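Local coordinates for protein cyclopropane mycolic acid synthase 1 (Mycobacterium tuberculosis, PDB 1KPH) that transfers a methylene group from S-adenosyl-L-methionine to a double bond of mycolic acids, forming the distal cyclopropane ring of alpha mycolic acid, at residues L165-H173 and R204-Q212. Numbering follows the deposited sequence.
With 10A (didecyl-dimethyl-ammonium), chain G; CO3 (carbonate ion), chain E.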
# COMPACT_ATOMS: atom_id res chain seq x y z
N LEU A 165 4.13 -6.22 9.70
CA LEU A 165 3.32 -5.02 9.83
C LEU A 165 2.51 -4.99 8.55
O LEU A 165 3.05 -4.77 7.47
CB LEU A 165 4.19 -3.77 9.96
CG LEU A 165 3.53 -2.40 10.24
CD1 LEU A 165 2.73 -1.96 9.03
CD2 LEU A 165 2.62 -2.49 11.46
N LEU A 166 1.21 -5.25 8.67
CA LEU A 166 0.32 -5.24 7.51
C LEU A 166 -0.50 -3.97 7.57
O LEU A 166 -1.28 -3.76 8.50
CB LEU A 166 -0.60 -6.47 7.53
CG LEU A 166 -1.63 -6.52 6.40
CD1 LEU A 166 -0.91 -6.64 5.06
CD2 LEU A 166 -2.58 -7.70 6.61
N HIS A 167 -0.33 -3.13 6.56
CA HIS A 167 -1.01 -1.86 6.46
C HIS A 167 -1.95 -1.94 5.27
O HIS A 167 -1.52 -2.12 4.13
CB HIS A 167 0.05 -0.75 6.30
CG HIS A 167 -0.50 0.61 5.99
ND1 HIS A 167 0.01 1.76 6.55
CD2 HIS A 167 -1.43 1.01 5.09
CE1 HIS A 167 -0.58 2.81 6.02
NE2 HIS A 167 -1.46 2.39 5.13
N THR A 168 -3.25 -1.81 5.53
CA THR A 168 -4.23 -1.92 4.47
C THR A 168 -5.50 -1.13 4.72
O THR A 168 -5.90 -0.89 5.85
CB THR A 168 -4.66 -3.39 4.26
OG1 THR A 168 -5.67 -3.47 3.24
CG2 THR A 168 -5.24 -3.96 5.56
N ILE A 169 -6.13 -0.72 3.63
CA ILE A 169 -7.40 -0.01 3.69
C ILE A 169 -8.41 -1.07 4.14
O ILE A 169 -8.24 -2.26 3.84
CB ILE A 169 -7.77 0.53 2.30
CG1 ILE A 169 -6.77 1.62 1.90
CG2 ILE A 169 -9.20 1.03 2.27
CD1 ILE A 169 -6.71 1.89 0.41
N THR A 170 -9.44 -0.67 4.87
CA THR A 170 -10.47 -1.61 5.31
C THR A 170 -11.83 -1.01 5.01
O THR A 170 -12.00 0.21 5.02
CB THR A 170 -10.35 -1.94 6.82
OG1 THR A 170 -10.39 -0.73 7.59
CG2 THR A 170 -9.04 -2.66 7.09
N GLY A 171 -12.81 -1.86 4.73
CA GLY A 171 -14.13 -1.35 4.41
C GLY A 171 -15.29 -2.01 5.14
O GLY A 171 -15.18 -3.13 5.63
N LEU A 172 -16.40 -1.28 5.22
CA LEU A 172 -17.60 -1.77 5.87
C LEU A 172 -18.49 -2.41 4.82
O LEU A 172 -18.41 -2.08 3.63
CB LEU A 172 -18.35 -0.61 6.53
CG LEU A 172 -17.58 0.26 7.53
CD1 LEU A 172 -18.46 1.42 7.96
CD2 LEU A 172 -17.16 -0.57 8.73
N HIS A 173 -19.34 -3.33 5.25
CA HIS A 173 -20.26 -4.00 4.34
C HIS A 173 -21.41 -3.07 4.00
O HIS A 173 -22.12 -2.60 4.88
CB HIS A 173 -20.79 -5.28 4.99
CG HIS A 173 -19.72 -6.29 5.29
ND1 HIS A 173 -18.84 -6.75 4.33
CD2 HIS A 173 -19.37 -6.91 6.44
CE1 HIS A 173 -18.01 -7.62 4.88
NE2 HIS A 173 -18.31 -7.73 6.16
N ARG A 204 -10.20 -5.45 -4.05
CA ARG A 204 -11.19 -5.93 -3.09
C ARG A 204 -10.78 -5.48 -1.69
O ARG A 204 -9.64 -5.69 -1.28
CB ARG A 204 -11.26 -7.45 -3.15
CG ARG A 204 -12.31 -8.09 -2.26
CD ARG A 204 -13.70 -8.02 -2.87
NE ARG A 204 -14.61 -8.92 -2.16
CZ ARG A 204 -15.89 -9.09 -2.46
NH1 ARG A 204 -16.44 -8.42 -3.47
NH2 ARG A 204 -16.63 -9.94 -1.76
N LEU A 205 -11.70 -4.86 -0.95
CA LEU A 205 -11.39 -4.41 0.40
C LEU A 205 -11.75 -5.41 1.47
O LEU A 205 -12.84 -5.97 1.48
CB LEU A 205 -12.10 -3.09 0.72
CG LEU A 205 -11.63 -1.81 0.05
CD1 LEU A 205 -12.36 -0.65 0.68
CD2 LEU A 205 -10.13 -1.64 0.20
N PRO A 206 -10.83 -5.63 2.42
CA PRO A 206 -11.07 -6.56 3.51
C PRO A 206 -11.68 -5.79 4.68
O PRO A 206 -11.42 -4.60 4.84
CB PRO A 206 -9.67 -7.05 3.84
CG PRO A 206 -8.88 -5.78 3.70
CD PRO A 206 -9.43 -5.18 2.41
N SER A 207 -12.50 -6.46 5.47
CA SER A 207 -13.09 -5.83 6.64
C SER A 207 -12.05 -6.09 7.72
O SER A 207 -11.19 -6.95 7.55
CB SER A 207 -14.40 -6.52 7.03
OG SER A 207 -14.14 -7.80 7.58
N ILE A 208 -12.12 -5.35 8.83
CA ILE A 208 -11.17 -5.55 9.91
C ILE A 208 -11.29 -6.98 10.47
O ILE A 208 -10.28 -7.67 10.65
CB ILE A 208 -11.38 -4.51 11.03
CG1 ILE A 208 -10.96 -3.12 10.52
CG2 ILE A 208 -10.59 -4.89 12.28
CD1 ILE A 208 -11.17 -1.98 11.52
N PRO A 209 -12.52 -7.44 10.74
CA PRO A 209 -12.66 -8.80 11.27
C PRO A 209 -12.06 -9.84 10.33
O PRO A 209 -11.55 -10.86 10.77
CB PRO A 209 -14.16 -8.95 11.42
CG PRO A 209 -14.60 -7.56 11.77
CD PRO A 209 -13.81 -6.73 10.78
N MET A 210 -12.11 -9.57 9.03
CA MET A 210 -11.57 -10.50 8.06
C MET A 210 -10.05 -10.61 8.20
O MET A 210 -9.49 -11.70 8.07
CB MET A 210 -11.94 -10.06 6.64
CG MET A 210 -11.83 -11.17 5.61
SD MET A 210 -12.28 -10.60 3.97
CE MET A 210 -13.95 -9.97 4.26
N VAL A 211 -9.39 -9.49 8.46
CA VAL A 211 -7.94 -9.48 8.63
C VAL A 211 -7.59 -10.17 9.94
O VAL A 211 -6.66 -10.98 10.01
CB VAL A 211 -7.37 -8.04 8.65
CG1 VAL A 211 -5.88 -8.06 8.97
CG2 VAL A 211 -7.63 -7.37 7.32
N GLN A 212 -8.35 -9.85 10.99
CA GLN A 212 -8.14 -10.45 12.30
C GLN A 212 -8.31 -11.98 12.23
O GLN A 212 -7.59 -12.72 12.89
CB GLN A 212 -9.15 -9.85 13.29
CG GLN A 212 -8.90 -8.39 13.62
CD GLN A 212 -7.91 -8.21 14.75
OE1 GLN A 212 -7.01 -9.04 14.94
NE2 GLN A 212 -8.06 -7.13 15.51
C1 10A G . -14.52 -2.09 -2.87
C2 10A G . -13.39 -2.36 -3.87
C3 10A G . -12.07 -1.76 -3.36
C4 10A G . -10.86 -1.95 -4.27
C5 10A G . -9.66 -1.27 -3.58
C6 10A G . -8.34 -1.28 -4.36
C7 10A G . -7.35 -0.51 -3.48
C8 10A G . -5.99 -0.24 -4.11
C9 10A G . -5.15 0.59 -3.12
C10 10A G . -3.86 1.08 -3.78
N1 10A G . -2.94 2.11 -3.12
C11 10A G . -1.84 2.40 -4.12
C12 10A G . -2.27 1.55 -1.89
C13 10A G . -3.59 3.43 -2.67
C14 10A G . -4.39 4.35 -3.65
C15 10A G . -5.28 5.44 -3.00
C16 10A G . -6.45 5.02 -2.08
C17 10A G . -7.56 4.24 -2.82
C18 10A G . -8.73 3.85 -1.90
C19 10A G . -9.80 3.10 -2.70
C20 10A G . -10.98 2.77 -1.77
C21 10A G . -12.10 2.05 -2.52
C22 10A G . -13.25 1.78 -1.55
C CO3 E . -3.04 2.37 1.88
O1 CO3 E . -2.52 3.39 2.85
O2 CO3 E . -3.54 2.77 0.68
O3 CO3 E . -3.03 1.05 2.21
O HOH W 1 -14.22 -3.43 8.93
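G171 meets P206 through a backbone bond and I169 meets L205 through apolar side chains, in a buried strand-to-loop contact where the end of strand 163-171 is crossed by the loop entering helix 208-217. A single direct hydrogen bond joins the two backbones, G171 N to P206 O at 3.1 Å, with the donor standing above the carbonyl plane. The same oxygen receives a CA-H...O contact from T170 CA. Alongside, the P206 ring lays its CD against I169 O, an oxygen that also accepts a hydrogen bond from T168 OG1 (2.9 Å). Because the T168 OG1 stands anti to the backbone N (chi1 178°), beside the carbonyl carbon, it can reach forward to the next residue's carbonyl.

In the Rossmann-like fold of S-adenosylmethionine-dependent methyltransferases, ligands gather at the C-terminal ends of the parallel strands, and here H167 points to the side of the strand opposite L166, into the carbonate pocket. H167 NE2 gives a hydrogen bond to carbonate O1 (2.7 Å), its ring meeting the ion at an edge, while ND1 is held by Q282. I169 spans two groups: CG2 meets L205 CD2 at 3.5 Å, and CD1 lies against both the carbonate and a decyl chain of didecyl-dimethyl-ammonium. L205 adds to this apolar wall, with CD1 3.4 Å from C22 of one chain and CG packed on C3 of the other.

Toward the helix, T170 and I208 cross at an angle, OG1 lying near I208 CG1, and L166 CD2 meets V211 CG1 tip to tip at 4.1 Å. S207 is the N-cap: with chi1 72°, OG sits between backbone N and carbonyl carbon and accepts from M210 N. A water accepts from I208 N and donates weakly to G171 O.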